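Putative capsular polysaccharide biosynthesis protein (PDB 6EWJ) is probably a pyridoxal phosphate-dependent sugar aminotransferase that serves teichoic acid biosynthesis in Streptococcus pneumoniae. Local coordinates at residues His179-Thr184 with Lys205-Ala210; Gln188-Ile193 with Thr197-His202; Ser50-Thr55 with Asp279-Leu284; Glu46-Leu51 with Leu273-Leu278. All blocks are in the same frame, centred on the assembly; numbering follows the deposited sequence.

Interaction 1: His179-Thr184 with Lys205-Ala210; sequences HALGST and KNFTTA. Unlike the reference sequence in segment 179-184: Thr184 (reference Ile).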
loop_
_atom_site.group_PDB
_atom_site.type_symbol
_atom_site.label_atom_id
_atom_site.label_comp_id
_atom_site.label_asym_id
_atom_site.label_seq_id
_atom_site.Cartn_x
_atom_site.Cartn_y
_atom_site.Cartn_z
ATOM N N HIS A 179 4.709 -13.603 -12.288
ATOM C CA HIS A 179 5.900 -14.129 -12.885
ATOM C C HIS A 179 5.921 -13.986 -14.393
ATOM O O HIS A 179 6.853 -14.465 -15.025
ATOM C CB HIS A 179 6.029 -15.620 -12.563
ATOM C CG HIS A 179 6.076 -15.946 -11.104
ATOM N ND1 HIS A 179 6.087 -17.243 -10.662
ATOM C CD2 HIS A 179 6.152 -15.174 -9.991
ATOM C CE1 HIS A 179 6.153 -17.269 -9.343
ATOM N NE2 HIS A 179 6.197 -16.021 -8.902
ATOM N N ALA A 180 4.921 -13.322 -14.977
ATOM C CA ALA A 180 4.614 -13.504 -16.408
ATOM C C ALA A 180 4.510 -12.240 -17.243
ATOM O O ALA A 180 4.022 -12.298 -18.379
ATOM C CB ALA A 180 3.380 -14.375 -16.586
ATOM N N LEU A 181 5.051 -11.114 -16.755
ATOM C CA LEU A 181 5.102 -9.952 -17.646
ATOM C C LEU A 181 5.982 -10.289 -18.867
ATOM O O LEU A 181 7.167 -10.662 -18.701
ATOM C CB LEU A 181 5.633 -8.735 -16.967
ATOM C CG LEU A 181 5.651 -7.481 -17.868
ATOM C CD1 LEU A 181 4.240 -6.968 -18.184
ATOM C CD2 LEU A 181 6.506 -6.430 -17.182
ATOM N N GLY A 182 5.387 -10.179 -20.072
ATOM C CA GLY A 182 6.063 -10.525 -21.309
ATOM C C GLY A 182 5.939 -11.960 -21.796
ATOM O O GLY A 182 6.467 -12.286 -22.834
ATOM N N SER A 183 5.263 -12.831 -21.059
ATOM C CA SER A 183 4.984 -14.177 -21.513
ATOM C C SER A 183 3.887 -14.118 -22.582
ATOM O O SER A 183 3.114 -13.168 -22.619
ATOM C CB SER A 183 4.520 -15.067 -20.349
ATOM O OG SER A 183 5.530 -15.148 -19.345
ATOM N N THR A 184 3.841 -15.129 -23.439
ATOM C CA THR A 184 2.763 -15.275 -24.430
ATOM C C THR A 184 2.143 -16.687 -24.447
ATOM O O THR A 184 2.764 -17.662 -24.071
ATOM C CB THR A 184 3.239 -14.980 -25.855
ATOM O OG1 THR A 184 4.209 -15.956 -26.181
ATOM C CG2 THR A 184 3.826 -13.569 -25.969
ATOM N N LYS A 205 11.536 -9.711 -9.315
ATOM C CA LYS A 205 10.817 -10.101 -10.537
ATOM C C LYS A 205 11.584 -9.703 -11.821
ATOM O O LYS A 205 12.621 -9.000 -11.736
ATOM C CB LYS A 205 9.382 -9.567 -10.500
ATOM C CG LYS A 205 8.364 -10.638 -10.222
ATOM C CD LYS A 205 8.541 -11.201 -8.834
ATOM C CE LYS A 205 7.568 -12.267 -8.498
ATOM N NZ LYS A 205 7.802 -12.751 -7.125
ATOM N N ASN A 206 11.180 -10.231 -12.987
ATOM C CA ASN A 206 11.899 -9.945 -14.227
ATOM C C ASN A 206 11.979 -8.446 -14.519
ATOM O O ASN A 206 12.976 -7.966 -15.068
ATOM C CB ASN A 206 11.236 -10.560 -15.455
ATOM C CG ASN A 206 11.499 -12.043 -15.607
ATOM O OD1 ASN A 206 11.859 -12.713 -14.632
ATOM N ND2 ASN A 206 11.248 -12.575 -16.825
ATOM N N PHE A 207 10.909 -7.747 -14.192
ATOM C CA PHE A 207 10.728 -6.287 -14.420
ATOM C C PHE A 207 10.462 -5.758 -13.039
ATOM O O PHE A 207 9.562 -6.220 -12.373
ATOM C CB PHE A 207 9.508 -6.132 -15.364
ATOM C CG PHE A 207 9.059 -4.691 -15.613
ATOM C CD1 PHE A 207 8.326 -3.980 -14.648
ATOM C CD2 PHE A 207 9.269 -4.104 -16.849
ATOM C CE1 PHE A 207 7.875 -2.678 -14.898
ATOM C CE2 PHE A 207 8.825 -2.825 -17.089
ATOM C CZ PHE A 207 8.148 -2.099 -16.120
ATOM N N THR A 208 11.266 -4.786 -12.576
ATOM C CA THR A 208 11.184 -4.357 -11.213
ATOM C C THR A 208 11.042 -2.856 -11.038
ATOM O O THR A 208 11.656 -2.049 -11.742
ATOM C CB THR A 208 12.354 -4.890 -10.356
ATOM O OG1 THR A 208 12.015 -4.728 -8.978
ATOM C CG2 THR A 208 13.633 -4.196 -10.639
ATOM N N THR A 209 10.225 -2.504 -10.070
ATOM C CA THR A 209 10.237 -1.127 -9.543
ATOM C C THR A 209 10.539 -1.162 -8.057
ATOM O O THR A 209 10.088 -0.270 -7.329
ATOM C CB THR A 209 8.884 -0.418 -9.865
ATOM O OG1 THR A 209 7.797 -1.088 -9.207
ATOM C CG2 THR A 209 8.634 -0.376 -11.328
ATOM N N ALA A 210 11.260 -2.208 -7.604
ATOM C CA ALA A 210 11.546 -2.511 -6.181
ATOM C C ALA A 210 10.285 -3.011 -5.421
ATOM O O ALA A 210 10.269 -4.119 -4.857
ATOM C CB ALA A 210 12.184 -1.338 -5.461
#
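Lys205 runs past the imidazole of His179 in the cofactor site. From CB and CG, which meet nothing of the other segment, the chain bends at chi2 (65°) and then runs extended, passing the ring obliquely. CE does the touching: it lies at the ring edge, close to the plane, 3.6 Å from His179 CD2. Lys205 NZ ends 4.1 Å from His179 NE2, close but not bonded to it. Lys205 is the predicted Schiff-base lysine, and pyridoxal phosphate, which also binds at His179, is absent here. The imidazole is tethered on its other nitrogen, ND1, by the backbone N of Ala138. Two residues further along each segment, the contact turns apolar: the methyl CD2 of Leu181 sits over one face of the Phe207 ring, 3.5 Å from Phe207 CG. Chi1 of Leu181 (-178°) swings CG out toward Phe207 from a type II turn, Ala180 to Ser183, whose third position is Gly182 with positive phi. Both loops leave the carboxyl ends of strands 172-177 and 196-200 of the central sheet; Phe207 is backed by Gln277 and Leu278 of helix 268-299, while Leu181 leans on helix 40-53.

Interaction 2: Gln188-Ile193 with Thr197-His202; sequences QPSGSI and TSFSFH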
loop_
_atom_site.group_PDB
_atom_site.type_symbol
_atom_site.label_atom_id
_atom_site.label_comp_id
_atom_site.label_asym_id
_atom_site.label_seq_id
_atom_site.Cartn_x
_atom_site.Cartn_y
_atom_site.Cartn_z
ATOM N N GLN A 188 -0.274 -14.409 -27.857
ATOM C CA GLN A 188 -0.885 -13.228 -27.237
ATOM C C GLN A 188 -0.228 -12.954 -25.885
ATOM O O GLN A 188 0.017 -13.900 -25.132
ATOM C CB GLN A 188 -2.369 -13.414 -27.009
ATOM C CG GLN A 188 -3.228 -13.980 -28.126
ATOM C CD GLN A 188 -4.483 -14.640 -27.549
ATOM O OE1 GLN A 188 -5.553 -14.060 -27.585
ATOM N NE2 GLN A 188 -4.339 -15.872 -26.990
ATOM N N PRO A 189 0.008 -11.680 -25.547
ATOM C CA PRO A 189 0.715 -11.349 -24.289
ATOM C C PRO A 189 -0.130 -11.580 -23.094
ATOM O O PRO A 189 -1.333 -11.317 -23.108
ATOM C CB PRO A 189 1.046 -9.850 -24.439
ATOM C CG PRO A 189 0.306 -9.374 -25.625
ATOM C CD PRO A 189 -0.094 -10.527 -26.455
ATOM N N SER A 190 0.489 -12.069 -22.032
ATOM C CA SER A 190 -0.190 -12.162 -20.731
ATOM C C SER A 190 -0.665 -10.751 -20.420
ATOM O O SER A 190 0.022 -9.763 -20.791
ATOM C CB SER A 190 0.717 -12.721 -19.647
ATOM O OG SER A 190 -0.089 -13.190 -18.565
ATOM N N GLY A 191 -1.869 -10.655 -19.888
ATOM C CA GLY A 191 -2.578 -9.371 -19.773
ATOM C C GLY A 191 -3.798 -9.342 -20.691
ATOM O O GLY A 191 -4.855 -8.913 -20.283
ATOM N N SER A 192 -3.630 -9.881 -21.907
ATOM C CA SER A 192 -4.682 -9.938 -22.927
ATOM C C SER A 192 -5.467 -11.249 -22.954
ATOM O O SER A 192 -6.371 -11.393 -23.757
ATOM C CB SER A 192 -4.077 -9.707 -24.319
ATOM O OG SER A 192 -3.308 -10.811 -24.764
ATOM N N ILE A 193 -5.182 -12.185 -22.049
ATOM C CA ILE A 193 -5.752 -13.526 -22.154
ATOM C C ILE A 193 -6.901 -13.732 -21.153
ATOM O O ILE A 193 -8.004 -14.120 -21.523
ATOM C CB ILE A 193 -4.663 -14.566 -21.984
ATOM C CG1 ILE A 193 -3.530 -14.308 -22.981
ATOM C CG2 ILE A 193 -5.232 -15.974 -22.197
ATOM C CD1 ILE A 193 -2.189 -14.816 -22.510
ATOM N N THR A 197 -5.906 -9.363 -15.183
ATOM C CA THR A 197 -4.563 -9.848 -14.877
ATOM C C THR A 197 -3.874 -8.940 -13.846
ATOM O O THR A 197 -3.915 -7.703 -13.978
ATOM C CB THR A 197 -3.703 -9.967 -16.156
ATOM O OG1 THR A 197 -4.391 -10.779 -17.125
ATOM C CG2 THR A 197 -2.341 -10.577 -15.869
ATOM N N SER A 198 -3.208 -9.548 -12.863
ATOM C CA SER A 198 -2.228 -8.835 -12.015
ATOM C C SER A 198 -0.792 -9.190 -12.346
ATOM O O SER A 198 -0.449 -10.340 -12.514
ATOM C CB SER A 198 -2.429 -9.113 -10.487
ATOM O OG SER A 198 -2.555 -10.493 -10.282
ATOM N N PHE A 199 0.044 -8.181 -12.336
ATOM C CA PHE A 199 1.472 -8.291 -12.512
ATOM C C PHE A 199 2.220 -7.778 -11.303
ATOM O O PHE A 199 1.711 -6.918 -10.543
ATOM C CB PHE A 199 1.901 -7.437 -13.715
ATOM C CG PHE A 199 1.414 -7.951 -15.050
ATOM C CD1 PHE A 199 2.042 -9.013 -15.664
ATOM C CD2 PHE A 199 0.345 -7.323 -15.721
ATOM C CE1 PHE A 199 1.596 -9.512 -16.901
ATOM C CE2 PHE A 199 -0.098 -7.796 -16.957
ATOM C CZ PHE A 199 0.543 -8.871 -17.543
ATOM N N SER A 200 3.458 -8.238 -11.156
ATOM C CA SER A 200 4.286 -7.877 -10.001
ATOM C C SER A 200 5.563 -7.280 -10.570
ATOM O O SER A 200 6.150 -7.862 -11.459
ATOM C CB SER A 200 4.706 -9.072 -9.152
ATOM O OG SER A 200 5.595 -8.685 -8.116
ATOM N N PHE A 201 6.002 -6.196 -9.937
ATOM C CA PHE A 201 7.272 -5.561 -10.212
ATOM C C PHE A 201 8.117 -5.533 -8.951
ATOM O O PHE A 201 8.963 -4.637 -8.747
ATOM C CB PHE A 201 7.057 -4.104 -10.738
ATOM C CG PHE A 201 5.956 -3.940 -11.725
ATOM C CD1 PHE A 201 5.732 -4.854 -12.754
ATOM C CD2 PHE A 201 5.200 -2.801 -11.708
ATOM C CE1 PHE A 201 4.715 -4.653 -13.682
ATOM C CE2 PHE A 201 4.211 -2.564 -12.676
ATOM C CZ PHE A 201 3.950 -3.503 -13.624
ATOM N N HIS A 202 7.919 -6.523 -8.074
ATOM C CA HIS A 202 8.732 -6.669 -6.870
ATOM C C HIS A 202 10.219 -6.782 -7.192
ATOM O O HIS A 202 10.588 -7.223 -8.335
ATOM C CB HIS A 202 8.232 -7.881 -6.068
ATOM C CG HIS A 202 8.957 -8.085 -4.778
ATOM N ND1 HIS A 202 10.042 -8.930 -4.658
ATOM C CD2 HIS A 202 8.748 -7.573 -3.551
ATOM C CE1 HIS A 202 10.482 -8.906 -3.409
ATOM N NE2 HIS A 202 9.729 -8.066 -2.722
HETATM O O HOH W 1 -6.591 -9.647 -18.273
HETATM O O HOH W 2 -4.013 -12.598 -19.087
#
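The Phe199 ring meets the loop after strand 188-189 edge-on: Ser190 O lies near the ring plane, 3.4 Å from Phe199 CZ, and the carbonyl carbon of Ser190 is at the same edge. Over one face rests the methyl CG2 of Thr197, from two residues back on the same strand, above the ring's margin and not its centre. Gly191 N approaches the ring obliquely, 3.8 Å from Phe199 CZ; with positive phi (112°), this glycine also brings its CA to 3.5 Å from Thr197 OG1. Thr197 and Phe199 point from strand 196-200 of the central sheet of the large PLP-dependent aminotransferase domain, the strand that also carries the cofactor-binding Ser200, and Ser190 and Gly191 belong to the turn leading back into it. The polar link is made by water. Thr197 OG1, anti to its carbonyl carbon (chi1 -54°), donates to a water 2.7 Å away that in turn donates to Gly191 O. A second water donates to Thr197 OG1 and accepts from the backbone N of both Gly191 and Ile193. Within the turn, Ser192 OG and N both bond Pro189 O, and Ser190 OG bonds Ser177 OG on the adjoining strand 172-177.

Interaction 3: Ser50-Thr55 with Asp279-Leu284; sequences SLYTQT and DRYPSL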
loop_
_atom_site.group_PDB
_atom_site.type_symbol
_atom_site.label_atom_id
_atom_site.label_comp_id
_atom_site.label_asym_id
_atom_site.label_seq_id
_atom_site.Cartn_x
_atom_site.Cartn_y
_atom_site.Cartn_z
ATOM N N SER A 50 0.135 -0.953 -21.205
ATOM C CA SER A 50 -1.100 -1.326 -21.934
ATOM C C SER A 50 -0.809 -1.729 -23.391
ATOM O O SER A 50 -1.267 -2.762 -23.860
ATOM C CB SER A 50 -2.124 -0.207 -21.920
ATOM O OG SER A 50 -2.598 0.070 -20.624
ATOM N N LEU A 51 0.031 -0.940 -24.051
ATOM C CA LEU A 51 0.501 -1.302 -25.386
ATOM C C LEU A 51 1.288 -2.609 -25.380
ATOM O O LEU A 51 1.106 -3.467 -26.275
ATOM C CB LEU A 51 1.339 -0.191 -26.014
ATOM C CG LEU A 51 0.580 1.096 -26.269
ATOM C CD1 LEU A 51 1.572 2.218 -26.515
ATOM C CD2 LEU A 51 -0.391 1.002 -27.459
ATOM N N TYR A 52 2.180 -2.754 -24.416
ATOM C CA TYR A 52 2.993 -3.971 -24.285
ATOM C C TYR A 52 2.141 -5.221 -24.032
ATOM O O TYR A 52 2.423 -6.279 -24.616
ATOM C CB TYR A 52 4.074 -3.810 -23.202
ATOM C CG TYR A 52 5.042 -4.952 -23.092
ATOM C CD1 TYR A 52 6.068 -5.114 -24.002
ATOM C CD2 TYR A 52 4.953 -5.870 -22.050
ATOM C CE1 TYR A 52 6.967 -6.191 -23.919
ATOM C CE2 TYR A 52 5.852 -6.932 -21.955
ATOM C CZ TYR A 52 6.850 -7.090 -22.909
ATOM O OH TYR A 52 7.750 -8.161 -22.828
ATOM N N THR A 53 1.123 -5.117 -23.186
ATOM C CA THR A 53 0.254 -6.257 -22.876
ATOM C C THR A 53 -0.979 -6.346 -23.784
ATOM O O THR A 53 -1.788 -7.269 -23.632
ATOM C CB THR A 53 -0.228 -6.279 -21.379
ATOM O OG1 THR A 53 -0.973 -5.096 -21.098
ATOM C CG2 THR A 53 0.949 -6.455 -20.417
ATOM N N GLN A 54 -1.113 -5.414 -24.740
ATOM C CA GLN A 54 -2.246 -5.386 -25.677
ATOM C C GLN A 54 -3.592 -5.341 -24.940
ATOM O O GLN A 54 -4.538 -6.065 -25.264
ATOM C CB GLN A 54 -2.184 -6.544 -26.689
ATOM C CG GLN A 54 -0.938 -6.427 -27.556
ATOM C CD GLN A 54 -0.815 -7.501 -28.613
ATOM O OE1 GLN A 54 -1.804 -8.040 -29.087
ATOM N NE2 GLN A 54 0.415 -7.832 -28.967
ATOM N N THR A 55 -3.651 -4.452 -23.952
ATOM C CA THR A 55 -4.885 -4.196 -23.214
ATOM C C THR A 55 -5.160 -2.729 -23.289
ATOM O O THR A 55 -4.250 -1.963 -23.584
ATOM C CB THR A 55 -4.760 -4.620 -21.732
ATOM O OG1 THR A 55 -3.547 -4.088 -21.184
ATOM C CG2 THR A 55 -4.775 -6.120 -21.616
ATOM N N ASP A 279 11.964 -0.177 -21.393
ATOM C CA ASP A 279 12.892 -0.003 -22.556
ATOM C C ASP A 279 13.886 -1.161 -22.630
ATOM O O ASP A 279 14.137 -1.744 -23.681
ATOM C CB ASP A 279 13.719 1.267 -22.411
ATOM C CG ASP A 279 12.900 2.523 -22.529
ATOM O OD1 ASP A 279 11.725 2.469 -22.923
ATOM O OD2 ASP A 279 13.439 3.577 -22.204
ATOM N N ARG A 280 14.420 -1.498 -21.455
ATOM C CA ARG A 280 15.381 -2.594 -21.318
ATOM C C ARG A 280 14.802 -3.992 -21.484
ATOM O O ARG A 280 15.565 -4.921 -21.699
ATOM C CB ARG A 280 16.079 -2.503 -19.940
ATOM C CG ARG A 280 16.982 -1.285 -19.838
ATOM C CD ARG A 280 17.623 -1.223 -18.481
ATOM N NE ARG A 280 18.597 -2.290 -18.386
ATOM C CZ ARG A 280 18.952 -2.923 -17.278
ATOM N NH1 ARG A 280 18.409 -2.641 -16.090
ATOM N NH2 ARG A 280 19.869 -3.885 -17.369
ATOM N N TYR A 281 13.480 -4.137 -21.399
ATOM C CA TYR A 281 12.850 -5.445 -21.217
ATOM C C TYR A 281 13.043 -6.495 -22.348
ATOM O O TYR A 281 13.380 -7.622 -22.034
ATOM C CB TYR A 281 11.371 -5.323 -20.836
ATOM C CG TYR A 281 10.853 -6.536 -20.043
ATOM C CD1 TYR A 281 11.513 -6.973 -18.917
ATOM C CD2 TYR A 281 9.672 -7.167 -20.409
ATOM C CE1 TYR A 281 11.059 -8.085 -18.219
ATOM C CE2 TYR A 281 9.198 -8.253 -19.739
ATOM C CZ TYR A 281 9.880 -8.709 -18.622
ATOM O OH TYR A 281 9.409 -9.776 -17.942
ATOM N N PRO A 282 12.861 -6.112 -23.647
ATOM C CA PRO A 282 13.282 -7.005 -24.743
ATOM C C PRO A 282 14.683 -7.597 -24.544
ATOM O O PRO A 282 14.797 -8.826 -24.557
ATOM C CB PRO A 282 13.213 -6.094 -25.991
ATOM C CG PRO A 282 12.156 -5.104 -25.647
ATOM C CD PRO A 282 12.303 -4.850 -24.170
ATOM N N SER A 283 15.708 -6.787 -24.244
ATOM C CA SER A 283 17.075 -7.321 -24.006
ATOM C C SER A 283 17.188 -8.245 -22.769
ATOM O O SER A 283 17.919 -9.254 -22.772
ATOM C CB SER A 283 18.117 -6.209 -23.886
ATOM O OG SER A 283 17.951 -5.507 -22.682
ATOM N N LEU A 284 16.471 -7.884 -21.713
ATOM C CA LEU A 284 16.441 -8.719 -20.473
ATOM C C LEU A 284 15.809 -10.079 -20.725
ATOM O O LEU A 284 16.329 -11.103 -20.325
ATOM C CB LEU A 284 15.732 -7.984 -19.346
ATOM C CG LEU A 284 16.456 -6.719 -18.884
ATOM C CD1 LEU A 284 15.630 -5.940 -17.855
ATOM C CD2 LEU A 284 17.844 -6.971 -18.310
#
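Aromatic packing carries the contact. The phenol end of Tyr52 comes to the edge of the Tyr281 ring, close to its plane: Tyr52 OH is 3.2 Å from Tyr281 CD2 and 3.4 Å from Tyr281 CE2, while Tyr52 CZ follows at 3.8 Å from Tyr281 CD2. The two side chains meet at about a right angle. Their ring planes lie 70° apart with centroids separated by 6.0 Å, an oblique pairing. Each tyrosine extends toward the other helix with CG anti to the backbone N, chi1 -174° for Tyr52 and -154° for Tyr281, and the phenols thereby bridge a wide gap, since Tyr52 CA and Tyr281 CA are 10.4 Å apart.

Of the polar bonds, one anchors the hydroxyl end of Tyr281: OH bonds Leu181 O in the loop beside the cofactor site, and this end also packs on Asn206. The helix bearing Tyr52, 40-53, closes here in a Schellman motif: Gln54 is the C-prime residue with positive phi, Thr55 N returns to Ser50 O, and a weak bond runs from Gln54 N to Leu51 O. A hydroxyl pair, Thr53 OG1 with Thr55 OG1, ties the turn further. On the other side the long helix 268-299 is kinked at Pro282, whose ring nitrogen has no hydrogen to give to the preceding turn; past it, Ser283 OG and Leu284 N both bond Arg280 O, the hydroxyl on a lone pair in the carbonyl plane.

Salt bridges anchor the flank: Arg280 NH1 pairs with Glu23 and NH2 with Asp18, near the start of helix 21-31.

Interaction 4: Glu46-Leu51 with Leu273-Leu278; sequences ERRLSL and LGLVQL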
loop_
_atom_site.group_PDB
_atom_site.type_symbol
_atom_site.label_atom_id
_atom_site.label_comp_id
_atom_site.label_asym_id
_atom_site.label_seq_id
_atom_site.Cartn_x
_atom_site.Cartn_y
_atom_site.Cartn_z
ATOM N N GLU A 46 1.640 3.313 -17.318
ATOM C CA GLU A 46 0.398 2.607 -17.569
ATOM C C GLU A 46 0.120 2.537 -19.082
ATOM O O GLU A 46 -0.333 1.512 -19.583
ATOM C CB GLU A 46 -0.760 3.291 -16.867
ATOM C CG GLU A 46 -0.693 3.169 -15.330
ATOM C CD GLU A 46 -1.757 3.950 -14.617
ATOM O OE1 GLU A 46 -2.392 4.814 -15.252
ATOM O OE2 GLU A 46 -1.980 3.707 -13.388
ATOM N N ARG A 47 0.258 3.680 -19.750
ATOM C CA ARG A 47 0.041 3.750 -21.222
ATOM C C ARG A 47 0.972 2.770 -21.961
ATOM O O ARG A 47 0.508 1.935 -22.737
ATOM C CB ARG A 47 0.208 5.196 -21.703
ATOM C CG ARG A 47 -0.948 6.105 -21.250
ATOM C CD ARG A 47 -1.046 7.443 -22.050
ATOM N NE ARG A 47 0.077 8.352 -21.803
ATOM C CZ ARG A 47 0.203 9.177 -20.756
ATOM N NH1 ARG A 47 -0.766 9.256 -19.850
ATOM N NH2 ARG A 47 1.291 9.930 -20.622
ATOM N N ARG A 48 2.271 2.841 -21.684
ATOM C CA ARG A 48 3.247 1.962 -22.320
ATOM C C ARG A 48 3.026 0.464 -21.997
ATOM O O ARG A 48 3.174 -0.390 -22.852
ATOM C CB ARG A 48 4.663 2.414 -21.957
ATOM C CG ARG A 48 5.042 3.771 -22.567
ATOM C CD ARG A 48 6.485 4.125 -22.287
ATOM N NE ARG A 48 7.332 3.063 -22.821
ATOM C CZ ARG A 48 8.555 2.733 -22.391
ATOM N NH1 ARG A 48 9.166 3.425 -21.420
ATOM N NH2 ARG A 48 9.193 1.725 -22.980
ATOM N N LEU A 49 2.674 0.176 -20.740
ATOM C CA LEU A 49 2.410 -1.189 -20.339
ATOM C C LEU A 49 1.180 -1.778 -21.060
ATOM O O LEU A 49 1.216 -2.939 -21.479
ATOM C CB LEU A 49 2.261 -1.272 -18.795
ATOM C CG LEU A 49 3.536 -1.234 -17.980
ATOM C CD1 LEU A 49 3.169 -1.239 -16.472
ATOM C CD2 LEU A 49 4.431 -2.429 -18.294
ATOM N N SER A 50 0.135 -0.953 -21.205
ATOM C CA SER A 50 -1.100 -1.326 -21.934
ATOM C C SER A 50 -0.809 -1.729 -23.391
ATOM O O SER A 50 -1.267 -2.762 -23.860
ATOM C CB SER A 50 -2.124 -0.207 -21.920
ATOM O OG SER A 50 -2.598 0.070 -20.624
ATOM N N LEU A 51 0.031 -0.940 -24.051
ATOM C CA LEU A 51 0.501 -1.302 -25.386
ATOM C C LEU A 51 1.288 -2.609 -25.380
ATOM O O LEU A 51 1.106 -3.467 -26.275
ATOM C CB LEU A 51 1.339 -0.191 -26.014
ATOM C CG LEU A 51 0.580 1.096 -26.269
ATOM C CD1 LEU A 51 1.572 2.218 -26.515
ATOM C CD2 LEU A 51 -0.391 1.002 -27.459
ATOM N N LEU A 273 11.590 3.860 -12.530
ATOM C CA LEU A 273 12.253 2.588 -12.676
ATOM C C LEU A 273 11.584 1.759 -13.743
ATOM O O LEU A 273 12.264 1.193 -14.603
ATOM C CB LEU A 273 12.275 1.843 -11.335
ATOM C CG LEU A 273 13.065 2.459 -10.169
ATOM C CD1 LEU A 273 12.815 1.588 -8.907
ATOM C CD2 LEU A 273 14.521 2.545 -10.478
ATOM N N GLY A 274 10.261 1.731 -13.712
ATOM C CA GLY A 274 9.465 0.980 -14.651
ATOM C C GLY A 274 9.636 1.389 -16.081
ATOM O O GLY A 274 9.745 0.543 -16.949
ATOM N N LEU A 275 9.714 2.685 -16.349
ATOM C CA LEU A 275 9.835 3.169 -17.730
ATOM C C LEU A 275 11.125 2.674 -18.389
ATOM O O LEU A 275 11.135 2.299 -19.577
ATOM C CB LEU A 275 9.781 4.691 -17.777
ATOM C CG LEU A 275 8.450 5.349 -17.437
ATOM C CD1 LEU A 275 8.615 6.860 -17.259
ATOM C CD2 LEU A 275 7.384 5.069 -18.483
ATOM N N VAL A 276 12.212 2.758 -17.625
ATOM C CA VAL A 276 13.533 2.354 -18.083
ATOM C C VAL A 276 13.602 0.818 -18.211
ATOM O O VAL A 276 14.097 0.303 -19.215
ATOM C CB VAL A 276 14.650 2.894 -17.151
ATOM C CG1 VAL A 276 16.010 2.297 -17.513
ATOM C CG2 VAL A 276 14.724 4.400 -17.287
ATOM N N GLN A 277 13.082 0.116 -17.194
ATOM C CA GLN A 277 12.984 -1.341 -17.227
ATOM C C GLN A 277 12.236 -1.813 -18.487
ATOM O O GLN A 277 12.642 -2.801 -19.156
ATOM C CB GLN A 277 12.302 -1.870 -15.971
ATOM C CG GLN A 277 13.152 -1.745 -14.711
ATOM C CD GLN A 277 14.020 -2.960 -14.429
ATOM O OE1 GLN A 277 13.504 -4.054 -14.216
ATOM N NE2 GLN A 277 15.318 -2.779 -14.409
ATOM N N LEU A 278 11.167 -1.088 -18.825
ATOM C CA LEU A 278 10.359 -1.428 -19.970
ATOM C C LEU A 278 11.152 -1.229 -21.288
ATOM O O LEU A 278 11.087 -2.082 -22.141
ATOM C CB LEU A 278 9.011 -0.702 -19.964
ATOM C CG LEU A 278 8.027 -1.259 -21.012
ATOM C CD1 LEU A 278 7.645 -2.714 -20.766
ATOM C CD2 LEU A 278 6.788 -0.372 -21.030
#
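Arg48 bridges the two helices with its guanidinium and its aliphatic stem. NH1 donates to Leu275 O at 2.9 Å, a bent bond (N-H...O 144°) in which the oxygen sits at the edge of the guanidinium, tilted somewhat from its plane, and the donor in turn is tilted from the carbonyl plane. Leu278 CD2 lies over one face of the same group, nearer its margin than its middle. That methyl also meets the stem, 3.6 Å from Arg48 CB, as the two side chains run antiparallel alongside each other. Leu275 lies across the arginine, its CD2 4.0 Å from Arg48 CD. Deeper in, Leu49 CD2 packs on Leu278 CD1 at 4.1 Å.

The torsions set this up: the arginine chain bends at chi3 (58°), turning the guanidinium over Leu278, while Leu278 CG is anti to its backbone N, sending its methyls between Arg48 and Leu49. The segments run roughly parallel, crossing at 32° with axes 10.5 Å apart. In the second shell, NH2 of Arg48 makes a salt bridge with Asp279 OD1, one residue beyond the segment 273-278, and Tyr52 and Phe207 pack against Leu278. Within helix 40-53, Glu46 O takes both Ser50 N and Ser50 OG, from opposite faces of its plane.

Leu275 O, a carbonyl of helix 268-299, thus accepts a hydrogen bond from the arginine; the neighbouring positive charge would probably polarise that carbonyl, and the carboxylate of Asp279 probably offsets part of the charge that Arg48 brings to this partly buried seam.

How the interactions relate
Interactions 1 and 2 are buried near the chain's centre, among loops and strand ends, interaction 1 at the cofactor site and interaction 2 just beside it on the strand that carries Ser200; interactions 3 and 4 lie further out, partly exposed, and join helices 40-53 and 268-299 at successive points. Chemistry follows place: imidazole and amine beside apolar packing in interaction 1, ordered water in interaction 2, phenol against phenol in interaction 3, arginine with leucines in interaction 4. Backbone bonds, Ser183 with Ser190 and Thr209 with Phe201, connect the first two. Gln277 reaches Thr208, tying segment 273-278 to the loop of the predicted Schiff-base lysine, and Thr53 and Thr55 pack against the turn 190-192.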